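Local coordinates for capsid polyprotein VP90 (Turkey astrovirus 2, PDB 3TS3) that forms, through this projection (P2) domain, the dimeric spike of the astrovirus capsid, a shell that probably self-assembles into an icosahedral particle, at residues S145-G151 against L185-W190. Residue numbers count along the deposited sequence, not the author numbering.
Sequences SMGDTNG and LYFWNW
Trp190 (chi1 t) lays its indole along the backbone of Met146 and Gly147, the ring edge meeting Gly147 CA (3.7 Å from CE3) and Gly151 O (3.4 Å from CZ3); a beta-carbon on Gly147 would clash with CE3. Strands 145-148 and 187-189 run antiparallel, their axes 4.5 Å apart at 142°. Gly147 and Trp188 form the hydrogen-bonded pair: Gly147 N donates to Trp188 O (2.9 Å) and Trp188 N to Gly147 O (2.8 Å), while Met146 is paired with Asn189, non-hydrogen-bonded (CA-CA 4.3 Å), their side chains diverging. Trp190 N donates to Ser145 O (2.9 Å), and Ser145 OG (chi1 t) to Trp190 O (2.8 Å). A type I turn spans Asp148 to Gly151, whose phi is positive; Asp148 OD1 accepts from Asn150 N (2.8 Å), an Asx turn. Asp148 CB sits over the Phe187 ring, 4.0 Å from its centroid, a CH-pi contact. One water joins Thr149 OG1 (2.8 Å) to Tyr186 N (3.0 Å). Strand 187-189 lies between 142-148 and 34-37, and just before it Tyr186 stacks on Tyr186 of the second subunit, at the spike dimer interface. Main-chain hydrogen bonds set the register, while Trp190 and Phe187 pack apolar surface against Gly147 and Asp148.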
loop_
_atom_site.group_PDB
_atom_site.type_symbol
_atom_site.label_atom_id
_atom_site.label_comp_id
_atom_site.label_asym_id
_atom_site.label_seq_id
_atom_site.Cartn_x
_atom_site.Cartn_y
_atom_site.Cartn_z
ATOM N N SER C 145 -6.158 -16.792 -1.179
ATOM C CA SER C 145 -5.799 -16.454 -2.549
ATOM C C SER C 145 -5.797 -14.937 -2.722
ATOM O O SER C 145 -6.774 -14.285 -2.418
ATOM C CB SER C 145 -6.829 -17.091 -3.482
ATOM O OG SER C 145 -6.791 -16.535 -4.773
ATOM N N MET C 146 -4.695 -14.387 -3.220
ATOM C CA MET C 146 -4.421 -12.995 -3.371
ATOM C C MET C 146 -3.884 -12.771 -4.746
ATOM O O MET C 146 -3.355 -13.638 -5.399
ATOM C CB MET C 146 -3.398 -12.493 -2.339
ATOM C CG MET C 146 -3.712 -12.819 -0.873
ATOM S SD MET C 146 -5.085 -11.854 -0.206
ATOM C CE MET C 146 -4.406 -10.194 -0.167
ATOM N N GLY C 147 -3.815 -11.530 -5.134
ATOM C CA GLY C 147 -3.114 -11.099 -6.321
ATOM C C GLY C 147 -2.586 -9.699 -6.155
ATOM O O GLY C 147 -3.182 -8.888 -5.452
ATOM N N ASP C 148 -1.471 -9.420 -6.815
ATOM C CA ASP C 148 -0.927 -8.075 -6.830
ATOM C C ASP C 148 -1.657 -7.246 -7.883
ATOM O O ASP C 148 -2.546 -7.735 -8.545
ATOM C CB ASP C 148 0.601 -8.048 -6.967
ATOM C CG ASP C 148 1.085 -8.417 -8.348
ATOM O OD1 ASP C 148 0.268 -8.445 -9.271
ATOM O OD2 ASP C 148 2.289 -8.669 -8.479
ATOM N N THR C 149 -1.280 -5.987 -8.010
ATOM C CA THR C 149 -1.982 -5.068 -8.889
ATOM C C THR C 149 -1.778 -5.365 -10.367
ATOM O O THR C 149 -2.434 -4.781 -11.202
ATOM C CB THR C 149 -1.680 -3.606 -8.547
ATOM O OG1 THR C 149 -0.280 -3.452 -8.314
ATOM C CG2 THR C 149 -2.445 -3.215 -7.282
ATOM N N ASN C 150 -0.861 -6.278 -10.670
ATOM C CA ASN C 150 -0.644 -6.731 -12.042
ATOM C C ASN C 150 -1.381 -8.025 -12.338
ATOM O O ASN C 150 -1.268 -8.560 -13.429
ATOM C CB ASN C 150 0.841 -6.944 -12.326
ATOM C CG ASN C 150 1.627 -5.665 -12.308
ATOM O OD1 ASN C 150 1.143 -4.622 -12.713
ATOM N ND2 ASN C 150 2.858 -5.749 -11.835
ATOM N N GLY C 151 -2.139 -8.524 -11.369
ATOM C CA GLY C 151 -2.807 -9.802 -11.541
ATOM C C GLY C 151 -1.911 -11.025 -11.398
ATOM O O GLY C 151 -2.199 -12.073 -11.943
ATOM N N LEU C 185 4.176 -4.178 -4.106
ATOM C CA LEU C 185 2.889 -3.789 -4.655
ATOM C C LEU C 185 1.811 -4.143 -3.644
ATOM O O LEU C 185 2.033 -4.931 -2.751
ATOM C CB LEU C 185 2.604 -4.560 -5.942
ATOM C CG LEU C 185 3.608 -4.413 -7.082
ATOM C CD1 LEU C 185 3.192 -5.285 -8.255
ATOM C CD2 LEU C 185 3.736 -2.977 -7.503
ATOM N N TYR C 186 0.648 -3.527 -3.793
ATOM C CA TYR C 186 -0.502 -3.860 -2.976
ATOM C C TYR C 186 -0.972 -5.247 -3.386
ATOM O O TYR C 186 -0.852 -5.624 -4.536
ATOM C CB TYR C 186 -1.662 -2.892 -3.226
ATOM C CG TYR C 186 -1.562 -1.520 -2.593
ATOM C CD1 TYR C 186 -1.776 -1.331 -1.241
ATOM C CD2 TYR C 186 -1.301 -0.412 -3.367
ATOM C CE1 TYR C 186 -1.709 -0.066 -0.686
ATOM C CE2 TYR C 186 -1.228 0.839 -2.826
ATOM C CZ TYR C 186 -1.441 1.013 -1.493
ATOM O OH TYR C 186 -1.370 2.282 -0.980
ATOM N N PHE C 187 -1.536 -5.980 -2.443
ATOM C CA PHE C 187 -2.123 -7.277 -2.716
ATOM C C PHE C 187 -3.587 -7.208 -2.334
ATOM O O PHE C 187 -3.926 -6.636 -1.318
ATOM C CB PHE C 187 -1.409 -8.394 -1.948
ATOM C CG PHE C 187 -0.116 -8.818 -2.575
ATOM C CD1 PHE C 187 1.032 -8.091 -2.385
ATOM C CD2 PHE C 187 -0.063 -9.938 -3.375
ATOM C CE1 PHE C 187 2.207 -8.481 -2.967
ATOM C CE2 PHE C 187 1.108 -10.320 -3.960
ATOM C CZ PHE C 187 2.242 -9.604 -3.754
ATOM N N TRP C 188 -4.438 -7.784 -3.171
ATOM C CA TRP C 188 -5.875 -7.792 -2.946
ATOM C C TRP C 188 -6.409 -9.226 -3.011
ATOM O O TRP C 188 -5.867 -10.054 -3.724
ATOM C CB TRP C 188 -6.571 -6.942 -4.011
ATOM C CG TRP C 188 -6.329 -5.458 -3.917
ATOM C CD1 TRP C 188 -5.253 -4.769 -4.394
ATOM C CD2 TRP C 188 -7.208 -4.487 -3.350
ATOM N NE1 TRP C 188 -5.403 -3.430 -4.143
ATOM C CE2 TRP C 188 -6.600 -3.231 -3.510
ATOM C CE3 TRP C 188 -8.452 -4.556 -2.725
ATOM C CZ2 TRP C 188 -7.182 -2.065 -3.058
ATOM C CZ3 TRP C 188 -9.030 -3.399 -2.288
ATOM C CH2 TRP C 188 -8.395 -2.169 -2.451
ATOM N N ASN C 189 -7.464 -9.525 -2.262
ATOM C CA ASN C 189 -7.993 -10.884 -2.300
ATOM C C ASN C 189 -8.550 -11.248 -3.678
ATOM O O ASN C 189 -9.130 -10.430 -4.367
ATOM C CB ASN C 189 -9.004 -11.147 -1.180
ATOM C CG ASN C 189 -10.374 -10.600 -1.488
ATOM O OD1 ASN C 189 -10.585 -9.406 -1.479
ATOM N ND2 ASN C 189 -11.317 -11.489 -1.739
ATOM N N TRP C 190 -8.312 -12.483 -4.082
ATOM C CA TRP C 190 -8.676 -12.952 -5.405
ATOM C C TRP C 190 -9.620 -14.134 -5.237
ATOM O O TRP C 190 -9.243 -15.164 -4.700
ATOM C CB TRP C 190 -7.369 -13.351 -6.092
ATOM C CG TRP C 190 -7.417 -13.952 -7.462
ATOM C CD1 TRP C 190 -8.352 -14.798 -7.965
ATOM C CD2 TRP C 190 -6.427 -13.792 -8.484
ATOM N NE1 TRP C 190 -8.025 -15.153 -9.249
ATOM C CE2 TRP C 190 -6.843 -14.555 -9.589
ATOM C CE3 TRP C 190 -5.236 -13.073 -8.572
ATOM C CZ2 TRP C 190 -6.111 -14.613 -10.765
ATOM C CZ3 TRP C 190 -4.513 -13.132 -9.743
ATOM C CH2 TRP C 190 -4.949 -13.900 -10.820
HETATM O O HOH W 1 0.371 -1.746 -6.168
#